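PDB 2YZW: ADP-ribosylglycohydrolase from Thermus thermophilus, which belongs to the ADP-ribosylglycohydrolase family, an all-helical fold, and holds two gadolinium ions close together in this model. Local coordinates for residues 20-25 with 54-59; 25-30 with 40-45; 132-137 with 149-154. All blocks are in the same frame, centred on the assembly; numbering follows the deposited sequence.

Contact 1: 20-25 with 54-59. With GD3 (gadolinium ion), chain C.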
ATOM      1  N   VAL A  20       1.976  -8.789   4.240  1.00  6.36           N
ATOM      2  CA  VAL A  20       1.736  -9.166   5.629  1.00  6.21           C
ATOM      3  C   VAL A  20       0.544  -8.384   6.185  1.00  6.23           C
ATOM      4  O   VAL A  20      -0.317  -8.951   6.860  1.00  7.32           O
ATOM      5  CB  VAL A  20       2.989  -8.906   6.493  1.00  7.52           C
ATOM      6  CG1 VAL A  20       2.649  -9.023   7.969  1.00  8.54           C
ATOM      7  CG2 VAL A  20       4.087  -9.912   6.119  1.00  8.07           C
ATOM      8  N   GLY A  21       0.493  -7.086   5.889  1.00  6.25           N
ATOM      9  CA  GLY A  21      -0.600  -6.256   6.369  1.00  5.79           C
ATOM     10  C   GLY A  21      -1.929  -6.639   5.744  1.00  6.45           C
ATOM     11  O   GLY A  21      -2.966  -6.620   6.400  1.00  6.30           O
ATOM     12  N   ASP A  22      -1.890  -6.980   4.461  1.00  6.47           N
ATOM     13  CA  ASP A  22      -3.079  -7.388   3.727  1.00  6.38           C
ATOM     14  C   ASP A  22      -3.632  -8.673   4.354  1.00  7.55           C
ATOM     15  O   ASP A  22      -4.812  -8.744   4.704  1.00  7.59           O
ATOM     16  CB  ASP A  22      -2.695  -7.603   2.256  1.00  6.81           C
ATOM     17  CG  ASP A  22      -3.874  -7.987   1.367  1.00  5.91           C
ATOM     18  OD1 ASP A  22      -5.043  -7.922   1.802  1.00  8.15           O
ATOM     19  OD2 ASP A  22      -3.614  -8.347   0.199  1.00  7.22           O
ATOM     20  N   ALA A  23      -2.769  -9.669   4.528  1.00  7.04           N
ATOM     21  CA  ALA A  23      -3.179 -10.952   5.107  1.00  7.41           C
ATOM     22  C   ALA A  23      -3.698 -10.810   6.539  1.00  7.49           C
ATOM     23  O   ALA A  23      -4.745 -11.363   6.888  1.00  8.40           O
ATOM     24  CB  ALA A  23      -2.010 -11.936   5.069  1.00  8.30           C
ATOM     25  N   LEU A  24      -2.972 -10.071   7.371  1.00  7.65           N
ATOM     26  CA  LEU A  24      -3.387  -9.877   8.761  1.00  8.55           C
ATOM     27  C   LEU A  24      -4.701  -9.114   8.876  1.00  8.09           C
ATOM     28  O   LEU A  24      -5.612  -9.541   9.581  1.00  8.31           O
ATOM     29  CB  LEU A  24      -2.306  -9.132   9.550  1.00 10.59           C
ATOM     30  CG  LEU A  24      -1.067  -9.930   9.958  1.00 11.21           C
ATOM     31  CD1 LEU A  24      -0.047  -8.999  10.607  1.00 11.32           C
ATOM     32  CD2 LEU A  24      -1.472 -11.039  10.925  1.00 14.13           C
ATOM     33  N   GLY A  25      -4.790  -7.984   8.179  1.00  7.53           N
ATOM     34  CA  GLY A  25      -5.989  -7.166   8.230  1.00  8.60           C
ATOM     35  C   GLY A  25      -7.221  -7.852   7.671  1.00  6.86           C
ATOM     36  O   GLY A  25      -8.335  -7.605   8.126  1.00  7.44           O
ATOM     37  N   PHE A  54      -2.726 -15.886   3.820  1.00 11.22           N
ATOM     38  CA  PHE A  54      -3.232 -15.577   2.489  1.00 12.02           C
ATOM     39  C   PHE A  54      -3.714 -14.138   2.411  1.00 11.60           C
ATOM     40  O   PHE A  54      -4.475 -13.679   3.259  1.00 12.03           O
ATOM     41  CB  PHE A  54      -4.367 -16.529   2.094  1.00 12.63           C
ATOM     42  CG  PHE A  54      -3.893 -17.768   1.381  1.00 13.16           C
ATOM     43  CD1 PHE A  54      -3.003 -18.643   1.995  1.00 13.93           C
ATOM     44  CD2 PHE A  54      -4.323 -18.046   0.089  1.00 14.07           C
ATOM     45  CE1 PHE A  54      -2.544 -19.782   1.333  1.00 16.16           C
ATOM     46  CE2 PHE A  54      -3.871 -19.184  -0.584  1.00 15.78           C
ATOM     47  CZ  PHE A  54      -2.980 -20.053   0.040  1.00 14.81           C
ATOM     48  N   TRP A  55      -3.253 -13.430   1.390  1.00 11.79           N
ATOM     49  CA  TRP A  55      -3.632 -12.039   1.183  1.00 11.06           C
ATOM     50  C   TRP A  55      -4.789 -11.917   0.187  1.00 11.64           C
ATOM     51  O   TRP A  55      -5.387 -12.920  -0.202  1.00 13.68           O
ATOM     52  CB  TRP A  55      -2.415 -11.236   0.715  1.00 10.37           C
ATOM     53  CG  TRP A  55      -1.386 -12.069   0.029  1.00  9.28           C
ATOM     54  CD1 TRP A  55      -0.270 -12.627   0.589  1.00 10.57           C
ATOM     55  CD2 TRP A  55      -1.385 -12.462  -1.346  1.00  9.15           C
ATOM     56  NE1 TRP A  55       0.427 -13.341  -0.356  1.00  8.97           N
ATOM     57  CE2 TRP A  55      -0.237 -13.256  -1.553  1.00 10.05           C
ATOM     58  CE3 TRP A  55      -2.246 -12.219  -2.427  1.00  9.54           C
ATOM     59  CZ2 TRP A  55       0.075 -13.811  -2.798  1.00 10.29           C
ATOM     60  CZ3 TRP A  55      -1.935 -12.773  -3.665  1.00 12.78           C
ATOM     61  CH2 TRP A  55      -0.782 -13.560  -3.837  1.00 11.08           C
ATOM     62  N   THR A  56      -5.098 -10.693  -0.231  1.00 10.43           N
ATOM     63  CA  THR A  56      -6.221 -10.472  -1.133  1.00 10.12           C
ATOM     64  C   THR A  56      -5.870  -9.668  -2.383  1.00  9.51           C
ATOM     65  O   THR A  56      -4.734  -9.708  -2.851  1.00  9.09           O
ATOM     66  CB  THR A  56      -7.368  -9.772  -0.378  1.00 10.78           C
ATOM     67  OG1 THR A  56      -7.013  -8.408  -0.117  1.00 10.33           O
ATOM     68  CG2 THR A  56      -7.615 -10.477   0.956  1.00 12.59           C
ATOM     69  N   ASP A  57      -6.850  -8.941  -2.922  1.00  9.51           N
ATOM     70  CA  ASP A  57      -6.633  -8.153  -4.131  1.00  9.98           C
ATOM     71  C   ASP A  57      -5.563  -7.083  -3.962  1.00  8.79           C
ATOM     72  O   ASP A  57      -4.897  -6.700  -4.929  1.00  8.94           O
ATOM     73  CB  ASP A  57      -7.944  -7.501  -4.606  1.00 11.39           C
ATOM     74  CG  ASP A  57      -8.502  -6.500  -3.612  1.00 11.84           C
ATOM     75  OD1 ASP A  57      -8.987  -5.430  -4.041  1.00 13.33           O
ATOM     76  OD2 ASP A  57      -8.471  -6.788  -2.401  1.00 12.83           O
ATOM     77  N   ASP A  58      -5.395  -6.600  -2.736  1.00  7.67           N
ATOM     78  CA  ASP A  58      -4.399  -5.573  -2.466  1.00  8.74           C
ATOM     79  C   ASP A  58      -3.034  -6.052  -2.953  1.00  8.54           C
ATOM     80  O   ASP A  58      -2.375  -5.387  -3.751  1.00  8.31           O
ATOM     81  CB  ASP A  58      -4.331  -5.280  -0.964  1.00  8.66           C
ATOM     82  CG  ASP A  58      -5.678  -4.904  -0.377  1.00 12.98           C
ATOM     83  OD1 ASP A  58      -6.625  -5.720  -0.475  1.00 11.04           O
ATOM     84  OD2 ASP A  58      -5.789  -3.795   0.191  1.00 11.77           O
ATOM     85  N   THR A  59      -2.618  -7.212  -2.459  1.00  6.61           N
ATOM     86  CA  THR A  59      -1.333  -7.791  -2.819  1.00  7.37           C
ATOM     87  C   THR A  59      -1.330  -8.306  -4.261  1.00  8.05           C
ATOM     88  O   THR A  59      -0.310  -8.238  -4.946  1.00  8.83           O
ATOM     89  CB  THR A  59      -0.970  -8.938  -1.844  1.00  5.69           C
ATOM     90  OG1 THR A  59      -0.949  -8.430  -0.502  1.00  7.81           O
ATOM     91  CG2 THR A  59       0.400  -9.511  -2.175  1.00  7.35           C
TER
HETATM   92 GD   GD3 C 502      -8.793  -6.518  -0.200  1.00 12.72          GD
HETATM   93  O   HOH W   1      -5.477 -13.829   5.853  1.00 13.88           O
HETATM   94  O   HOH W   2     -10.644  -5.982   1.145  1.00 11.06           O
HETATM   95  O   HOH W   3     -10.964  -6.057  -1.211  1.00 12.01           O
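Asp22 reaches out from helix 5-26 and takes hold of the start of helix 57-72 with its carboxylate. Its CG lies opposite the backbone N (chi1 -178°), which carries the group off the helix and into the turn formed by Thr56 to Thr59. OD2 is gripped by three donors. Thr59 OG1 gives its proton to Asp22 OD2 at 2.8 Å, on the anti lone pair, while the amides Thr56 N and Thr59 N approach OD2 from opposite faces of the carboxylate, both well out of its plane; the bond from Thr56 N to Asp22 OD2 is the straighter (2.8 Å, 165° at the hydrogen). Three bonds on one buried oxygen fix the rotation of the carboxylate.

The other oxygen, Asp22 OD1, lies 2.8 Å from Thr56 OG1. Thr56 is the N-cap residue, and its OG1, tucked between its own backbone N and carbonyl carbon (chi1 72°), also binds a gadolinium ion at 2.6 Å. Asp57 OD2 and Asp58 OD1 bind the same ion, and waters 2 and 3 and Asp253 complete the group of ligands. Asp22 thus belongs to the second shell, positioning the backbone and hydroxyl of the metal-binding turn. Asp58 OD2, turned from the metal, is held by Thr254.

Beside this polar knot, Ala23 CB packs 3.5 Å from Phe54 O, and water 1 bridges Ala23 O and Phe54 O. The Trp55 indole leads away from Asp22, with Thr59 CG2 over the centre of one face, and its NE1 bonds to His281 O. Helix 5-26 therefore supports the N-terminus of helix 57-72 from one side, helix 252-267 brings Asp253 and Thr254 to the metal turn, and Met132 of helix 129-132 packs against Asp57 and Asp58.

Contact 2: 25-30 with 40-45. With GD3 (gadolinium ion), chain B.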
ATOM      1  N   GLY A  25      -4.790  -7.984   8.179  1.00  7.53           N
ATOM      2  CA  GLY A  25      -5.989  -7.166   8.230  1.00  8.60           C
ATOM      3  C   GLY A  25      -7.221  -7.852   7.671  1.00  6.86           C
ATOM      4  O   GLY A  25      -8.335  -7.605   8.126  1.00  7.44           O
ATOM      5  N   ALA A  26      -7.022  -8.717   6.684  1.00  6.48           N
ATOM      6  CA  ALA A  26      -8.130  -9.433   6.065  1.00  6.41           C
ATOM      7  C   ALA A  26      -8.884 -10.284   7.088  1.00  9.01           C
ATOM      8  O   ALA A  26     -10.062 -10.594   6.902  1.00  8.77           O
ATOM      9  CB  ALA A  26      -7.609 -10.314   4.941  1.00  8.84           C
ATOM     10  N   GLN A  27      -8.201 -10.653   8.166  1.00  8.10           N
ATOM     11  CA  GLN A  27      -8.808 -11.470   9.209  1.00  9.54           C
ATOM     12  C   GLN A  27      -9.940 -10.744   9.929  1.00 10.54           C
ATOM     13  O   GLN A  27     -10.882 -11.375  10.407  1.00 10.89           O
ATOM     14  CB  GLN A  27      -7.743 -11.894  10.225  1.00  9.98           C
ATOM     15  CG  GLN A  27      -6.616 -12.698   9.601  1.00 12.12           C
ATOM     16  CD  GLN A  27      -5.513 -13.065  10.583  1.00 13.36           C
ATOM     17  OE1 GLN A  27      -4.472 -13.587  10.185  1.00 14.78           O
ATOM     18  NE2 GLN A  27      -5.736 -12.800  11.867  1.00 13.63           N
ATOM     19  N   VAL A  28      -9.853  -9.420  10.003  1.00  9.38           N
ATOM     20  CA  VAL A  28     -10.879  -8.646  10.692  1.00 11.36           C
ATOM     21  C   VAL A  28     -11.494  -7.518   9.874  1.00 10.64           C
ATOM     22  O   VAL A  28     -12.088  -6.594  10.436  1.00 11.73           O
ATOM     23  CB  VAL A  28     -10.328  -8.046  12.003  1.00 10.93           C
ATOM     24  CG1 VAL A  28      -9.987  -9.164  12.978  1.00 12.17           C
ATOM     25  CG2 VAL A  28      -9.093  -7.203  11.713  1.00 12.33           C
ATOM     26  N   GLU A  29     -11.365  -7.581   8.553  1.00 10.86           N
ATOM     27  CA  GLU A  29     -11.940  -6.537   7.718  1.00 11.32           C
ATOM     28  C   GLU A  29     -13.461  -6.517   7.869  1.00 11.99           C
ATOM     29  O   GLU A  29     -14.105  -7.568   7.925  1.00 13.32           O
ATOM     30  CB  GLU A  29     -11.565  -6.740   6.245  1.00 12.20           C
ATOM     31  CG  GLU A  29     -12.231  -5.725   5.312  1.00 15.94           C
ATOM     32  CD  GLU A  29     -11.674  -5.743   3.898  1.00 15.69           C
ATOM     33  OE1 GLU A  29     -11.480  -6.848   3.351  1.00 14.85           O
ATOM     34  OE2 GLU A  29     -11.443  -4.650   3.324  1.00 16.90           O
ATOM     35  N   GLY A  30     -14.022  -5.316   7.959  1.00 12.32           N
ATOM     36  CA  GLY A  30     -15.461  -5.176   8.097  1.00 13.50           C
ATOM     37  C   GLY A  30     -15.962  -5.153   9.531  1.00 15.49           C
ATOM     38  O   GLY A  30     -17.139  -4.873   9.774  1.00 16.73           O
ATOM     39  N   ARG A  40      -3.212 -10.620  16.576  1.00 19.79           N
ATOM     40  CA  ARG A  40      -1.779 -10.652  16.845  1.00 21.31           C
ATOM     41  C   ARG A  40      -1.064 -11.698  15.996  1.00 20.46           C
ATOM     42  O   ARG A  40       0.139 -11.598  15.752  1.00 20.24           O
ATOM     43  CB  ARG A  40      -1.535 -10.964  18.327  1.00 24.69           C
ATOM     44  CG  ARG A  40      -2.234 -10.026  19.300  1.00 28.85           C
ATOM     45  CD  ARG A  40      -2.198 -10.578  20.720  1.00 32.36           C
ATOM     46  NE  ARG A  40      -0.840 -10.723  21.240  1.00 34.89           N
ATOM     47  CZ  ARG A  40      -0.041  -9.707  21.555  1.00 36.53           C
ATOM     48  NH1 ARG A  40      -0.461  -8.456  21.402  1.00 36.95           N
ATOM     49  NH2 ARG A  40       1.175  -9.940  22.032  1.00 37.07           N
ATOM     50  N   GLU A  41      -1.809 -12.697  15.540  1.00 19.34           N
ATOM     51  CA  GLU A  41      -1.225 -13.780  14.760  1.00 19.14           C
ATOM     52  C   GLU A  41      -1.890 -14.027  13.416  1.00 16.71           C
ATOM     53  O   GLU A  41      -3.030 -13.616  13.189  1.00 14.54           O
ATOM     54  CB  GLU A  41      -1.281 -15.074  15.576  1.00 22.34           C
ATOM     55  CG  GLU A  41      -0.602 -14.989  16.928  1.00 24.78           C
ATOM     56  CD  GLU A  41       0.880 -14.723  16.805  1.00 27.21           C
ATOM     57  OE1 GLU A  41       1.550 -15.474  16.068  1.00 27.96           O
ATOM     58  OE2 GLU A  41       1.375 -13.769  17.443  1.00 29.63           O
ATOM     59  N   MET A  42      -1.158 -14.705  12.532  1.00 16.29           N
ATOM     60  CA  MET A  42      -1.655 -15.075  11.208  1.00 17.59           C
ATOM     61  C   MET A  42      -2.542 -16.299  11.389  1.00 18.33           C
ATOM     62  O   MET A  42      -2.076 -17.432  11.279  1.00 20.56           O
ATOM     63  CB  MET A  42      -0.496 -15.446  10.283  1.00 18.46           C
ATOM     64  CG  MET A  42       0.288 -14.278   9.759  1.00 20.34           C
ATOM     65  SD  MET A  42      -0.585 -13.405   8.445  1.00 18.88           S
ATOM     66  CE  MET A  42       0.710 -12.277   7.950  1.00 18.10           C
ATOM     67  N   LYS A  43      -3.817 -16.072  11.670  1.00 18.55           N
ATOM     68  CA  LYS A  43      -4.744 -17.175  11.879  1.00 18.77           C
ATOM     69  C   LYS A  43      -5.661 -17.388  10.685  1.00 17.18           C
ATOM     70  O   LYS A  43      -6.376 -18.389  10.612  1.00 18.61           O
ATOM     71  CB  LYS A  43      -5.595 -16.909  13.125  1.00 19.99           C
ATOM     72  CG  LYS A  43      -4.822 -16.866  14.437  1.00 23.70           C
ATOM     73  CD  LYS A  43      -4.695 -18.249  15.074  1.00 28.60           C
ATOM     74  CE  LYS A  43      -3.895 -19.218  14.211  1.00 30.72           C
ATOM     75  NZ  LYS A  43      -3.866 -20.589  14.799  1.00 33.19           N
ATOM     76  N   GLY A  44      -5.632 -16.452   9.744  1.00 16.50           N
ATOM     77  CA  GLY A  44      -6.502 -16.558   8.591  1.00 14.09           C
ATOM     78  C   GLY A  44      -7.908 -16.226   9.048  1.00 14.12           C
ATOM     79  O   GLY A  44      -8.086 -15.594  10.091  1.00 14.26           O
ATOM     80  N   GLY A  45      -8.907 -16.644   8.279  1.00 13.55           N
ATOM     81  CA  GLY A  45     -10.281 -16.369   8.658  1.00 14.62           C
ATOM     82  C   GLY A  45     -10.879 -15.167   7.953  1.00 14.82           C
ATOM     83  O   GLY A  45     -10.666 -14.961   6.760  1.00 13.59           O
TER
HETATM   84 GD   GD3 B 501     -10.144  -3.585   1.729  1.00 15.53          GD
HETATM   85  O   HOH W   4     -12.351  -2.413   2.028  1.00 15.05           O
HETATM   86  O   HOH W   2     -10.644  -5.982   1.145  1.00 11.06           O
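Gln27 fastens the exit of helix 5-26 to the loop 40-45, a stretch without regular structure that turns through an inverse gamma turn centred on Met42. The tight part is one side chain: extended beyond CG, it lays its amide along the backbone of Glu41 to Gly44. OE1 takes two amides from the same face of its plane, Lys43 N at 3.0 Å from Gln27 OE1 and Gly44 N at 3.1 Å from it; neither sits on a lone pair. The hydrocarbon part packs as well, Gln27 CG lying 3.3 Å from Gly44 O.

Away from this amide the contact thins quickly. Gly45 approaches through its backbone alone, and the Lys43 side chain leads off from the surface of the loop, while Glu41 turns away to a salt bridge with Arg275. Met42 points its side chain back onto helix 5-26, at Val20, Ala23 and Leu24. On the far side of 25-30, Glu29 OE2 binds the second gadolinium ion at 2.3 Å, a site shared with Asp251 and Asp253. At the other end of the Gln27 amide, NE2 donates to Glu41 O at 3.1 Å, with that oxygen only 4° out of the amide plane.

Contact 3: 132-137 with 149-154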
ATOM      1  N   MET A 132      -2.878   0.824  -1.856  1.00  7.88           N
ATOM      2  CA  MET A 132      -2.653  -0.557  -1.453  1.00  8.41           C
ATOM      3  C   MET A 132      -1.651  -1.338  -2.291  1.00  9.33           C
ATOM      4  O   MET A 132      -1.104  -2.335  -1.824  1.00  9.66           O
ATOM      5  CB  MET A 132      -3.986  -1.316  -1.442  1.00  9.13           C
ATOM      6  CG  MET A 132      -4.447  -1.775  -2.820  1.00  9.13           C
ATOM      7  SD  MET A 132      -6.100  -2.483  -2.802  1.00 10.47           S
ATOM      8  CE  MET A 132      -6.323  -2.817  -4.566  1.00 10.69           C
ATOM      9  N   ARG A 133      -1.401  -0.873  -3.512  1.00  8.58           N
ATOM     10  CA  ARG A 133      -0.512  -1.572  -4.446  1.00  9.13           C
ATOM     11  C   ARG A 133       0.743  -0.807  -4.848  1.00  9.74           C
ATOM     12  O   ARG A 133       1.526  -1.292  -5.665  1.00 10.87           O
ATOM     13  CB  ARG A 133      -1.294  -1.873  -5.730  1.00  9.36           C
ATOM     14  CG  ARG A 133      -1.701  -0.586  -6.467  1.00 10.21           C
ATOM     15  CD  ARG A 133      -2.540  -0.816  -7.716  1.00 10.48           C
ATOM     16  NE  ARG A 133      -2.817   0.453  -8.391  1.00  8.82           N
ATOM     17  CZ  ARG A 133      -4.031   0.878  -8.733  1.00 10.46           C
ATOM     18  NH1 ARG A 133      -5.098   0.138  -8.469  1.00  9.98           N
ATOM     19  NH2 ARG A 133      -4.182   2.056  -9.332  1.00  8.31           N
ATOM     20  N   LEU A 134       0.946   0.367  -4.266  1.00  9.75           N
ATOM     21  CA  LEU A 134       2.051   1.244  -4.646  1.00  8.91           C
ATOM     22  C   LEU A 134       3.519   0.830  -4.548  1.00  9.53           C
ATOM     23  O   LEU A 134       4.276   1.071  -5.486  1.00  9.48           O
ATOM     24  CB  LEU A 134       1.886   2.585  -3.933  1.00  8.98           C
ATOM     25  CG  LEU A 134       2.767   3.725  -4.449  1.00  9.12           C
ATOM     26  CD1 LEU A 134       2.431   4.023  -5.908  1.00  9.97           C
ATOM     27  CD2 LEU A 134       2.540   4.959  -3.592  1.00  8.89           C
ATOM     28  N   ALA A 135       3.916   0.229  -3.430  1.00  9.27           N
ATOM     29  CA  ALA A 135       5.310  -0.159  -3.191  1.00  8.91           C
ATOM     30  C   ALA A 135       6.175  -0.537  -4.400  1.00  9.19           C
ATOM     31  O   ALA A 135       7.251   0.029  -4.592  1.00  9.06           O
ATOM     32  CB  ALA A 135       5.366  -1.274  -2.148  1.00 10.60           C
ATOM     33  N   PRO A 136       5.727  -1.498  -5.225  1.00  8.63           N
ATOM     34  CA  PRO A 136       6.524  -1.895  -6.394  1.00  8.35           C
ATOM     35  C   PRO A 136       7.031  -0.739  -7.257  1.00  9.35           C
ATOM     36  O   PRO A 136       8.173  -0.757  -7.716  1.00  9.37           O
ATOM     37  CB  PRO A 136       5.575  -2.813  -7.157  1.00 11.11           C
ATOM     38  CG  PRO A 136       4.814  -3.473  -6.051  1.00 12.12           C
ATOM     39  CD  PRO A 136       4.497  -2.305  -5.135  1.00  9.03           C
ATOM     40  N   LEU A 137       6.181   0.258  -7.480  1.00  9.18           N
ATOM     41  CA  LEU A 137       6.560   1.409  -8.292  1.00  9.33           C
ATOM     42  C   LEU A 137       7.727   2.177  -7.683  1.00  9.28           C
ATOM     43  O   LEU A 137       8.647   2.582  -8.396  1.00 10.18           O
ATOM     44  CB  LEU A 137       5.371   2.360  -8.464  1.00  9.06           C
ATOM     45  CG  LEU A 137       5.665   3.660  -9.226  1.00 10.20           C
ATOM     46  CD1 LEU A 137       6.116   3.342 -10.647  1.00  9.07           C
ATOM     47  CD2 LEU A 137       4.418   4.524  -9.258  1.00 10.59           C
ATOM     48  N   SER A 149       4.942  11.945 -10.344  1.00 11.24           N
ATOM     49  CA  SER A 149       4.097  11.970 -11.532  1.00 11.20           C
ATOM     50  C   SER A 149       3.767  10.539 -11.956  1.00 10.55           C
ATOM     51  O   SER A 149       2.648  10.248 -12.382  1.00 11.64           O
ATOM     52  CB  SER A 149       4.812  12.691 -12.680  1.00 12.59           C
ATOM     53  OG  SER A 149       4.059  12.607 -13.879  1.00 16.75           O
ATOM     54  N   LEU A 150       4.748   9.650 -11.849  1.00  9.97           N
ATOM     55  CA  LEU A 150       4.534   8.256 -12.213  1.00  9.59           C
ATOM     56  C   LEU A 150       3.518   7.650 -11.254  1.00  9.97           C
ATOM     57  O   LEU A 150       2.671   6.849 -11.659  1.00  9.83           O
ATOM     58  CB  LEU A 150       5.850   7.480 -12.150  1.00 11.15           C
ATOM     59  CG  LEU A 150       6.912   7.944 -13.152  1.00 12.17           C
ATOM     60  CD1 LEU A 150       8.176   7.118 -12.977  1.00 13.50           C
ATOM     61  CD2 LEU A 150       6.374   7.799 -14.572  1.00 15.20           C
ATOM     62  N   ALA A 151       3.605   8.039  -9.986  1.00  9.18           N
ATOM     63  CA  ALA A 151       2.676   7.538  -8.974  1.00  9.44           C
ATOM     64  C   ALA A 151       1.259   7.996  -9.312  1.00  9.38           C
ATOM     65  O   ALA A 151       0.313   7.213  -9.237  1.00  9.12           O
ATOM     66  CB  ALA A 151       3.082   8.039  -7.582  1.00  9.40           C
ATOM     67  N   ARG A 152       1.108   9.262  -9.692  1.00  9.59           N
ATOM     68  CA  ARG A 152      -0.210   9.776 -10.047  1.00  8.74           C
ATOM     69  C   ARG A 152      -0.777   9.005 -11.233  1.00  9.23           C
ATOM     70  O   ARG A 152      -1.956   8.655 -11.246  1.00  9.82           O
ATOM     71  CB  ARG A 152      -0.135  11.268 -10.388  1.00  9.98           C
ATOM     72  CG  ARG A 152      -1.438  11.846 -10.940  1.00 13.34           C
ATOM     73  CD  ARG A 152      -1.303  13.346 -11.179  1.00 14.87           C
ATOM     74  NE  ARG A 152      -1.263  14.089  -9.924  1.00 17.98           N
ATOM     75  CZ  ARG A 152      -2.292  14.763  -9.415  1.00 18.63           C
ATOM     76  NH1 ARG A 152      -3.453  14.801 -10.055  1.00 19.77           N
ATOM     77  NH2 ARG A 152      -2.160  15.393  -8.255  1.00 19.18           N
ATOM     78  N   ARG A 153       0.058   8.751 -12.236  1.00  8.90           N
ATOM     79  CA  ARG A 153      -0.389   8.011 -13.408  1.00  9.00           C
ATOM     80  C   ARG A 153      -0.783   6.583 -13.026  1.00  9.07           C
ATOM     81  O   ARG A 153      -1.772   6.051 -13.531  1.00  9.02           O
ATOM     82  CB  ARG A 153       0.712   8.007 -14.472  1.00  9.72           C
ATOM     83  CG  ARG A 153       0.912   9.372 -15.127  1.00 11.42           C
ATOM     84  CD  ARG A 153       2.207   9.429 -15.925  1.00 12.55           C
ATOM     85  NE  ARG A 153       2.228   8.476 -17.033  1.00 14.59           N
ATOM     86  CZ  ARG A 153       3.330   8.145 -17.703  1.00 15.39           C
ATOM     87  NH1 ARG A 153       4.493   8.691 -17.374  1.00 15.41           N
ATOM     88  NH2 ARG A 153       3.270   7.269 -18.701  1.00 15.68           N
ATOM     89  N   ALA A 154      -0.020   5.975 -12.122  1.00  9.01           N
ATOM     90  CA  ALA A 154      -0.307   4.611 -11.678  1.00 10.33           C
ATOM     91  C   ALA A 154      -1.623   4.562 -10.910  1.00 10.28           C
ATOM     92  O   ALA A 154      -2.284   3.525 -10.855  1.00 12.24           O
ATOM     93  CB  ALA A 154       0.834   4.086 -10.800  1.00 10.65           C
TER
HETATM   94  O   HOH W   5      -1.106   2.810  -7.650  1.00 13.12           O
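Two neighbouring helices of the all-helical fold, 135-141 and 147-156, meet here, together with the turn that leads into the first of them. Leu137 carries the apolar part: with CG opposite its backbone N (chi1 176°), it extends CD2 onto the surface of the second helix. There Leu137 CD2 comes within 3.5 Å of Ala151 CA, tighter than usual for two carbons, and within 3.9 Å of Ala154 CB. The small side chains of Ala151 and Ala154, one turn apart, let the branch come this near the helix backbone. Leu134 CD1 adds a looser touch on Ala151 CB at 4.4 Å.

The polar part uses Ala154 again, this time its carbonyl, which Arg133 reaches from the turn before helix 135-141 with a chain extended from CG to NE. Its NH2 donates to Ala154 O at 2.8 Å, the proton arriving in the carbonyl plane on a lone pair, although the oxygen is tilted 18° from the guanidinium plane. Water 5 forms only weak bonds to Arg133 NE and Ala154 O.

Thr158 also takes a bond from NH2, Gln61 takes one from NH1, and Thr157 OG1 bonds to Ala154 O. A buried guanidinium is thus paired with neutral oxygens, which fixes its orientation, and its positive charge is probably stabilised by the carbonyl, amide and hydroxyl dipoles around it.

Contacts 1 and 2 share Gly25 on helix 5-26, and their centres are 9 Å apart; contact 2 is nested in the loop that contact 1 closes. Met42 joins them, its SD lying 3.5 Å from Leu24 CD2. Each supplies ligands to a different gadolinium ion, and water 2 binds both ions, so the two contacts flank one two-metal site. Contact 3 follows later in the chain, across the chain's centre, about 18 Å from contact 1 between centres and 26 Å from contact 2. It still touches contact 1 through Met132, whose SD is 3.3 Å from Asp58 OD2, while Arg133 stands about 10 Å from a gadolinium ion.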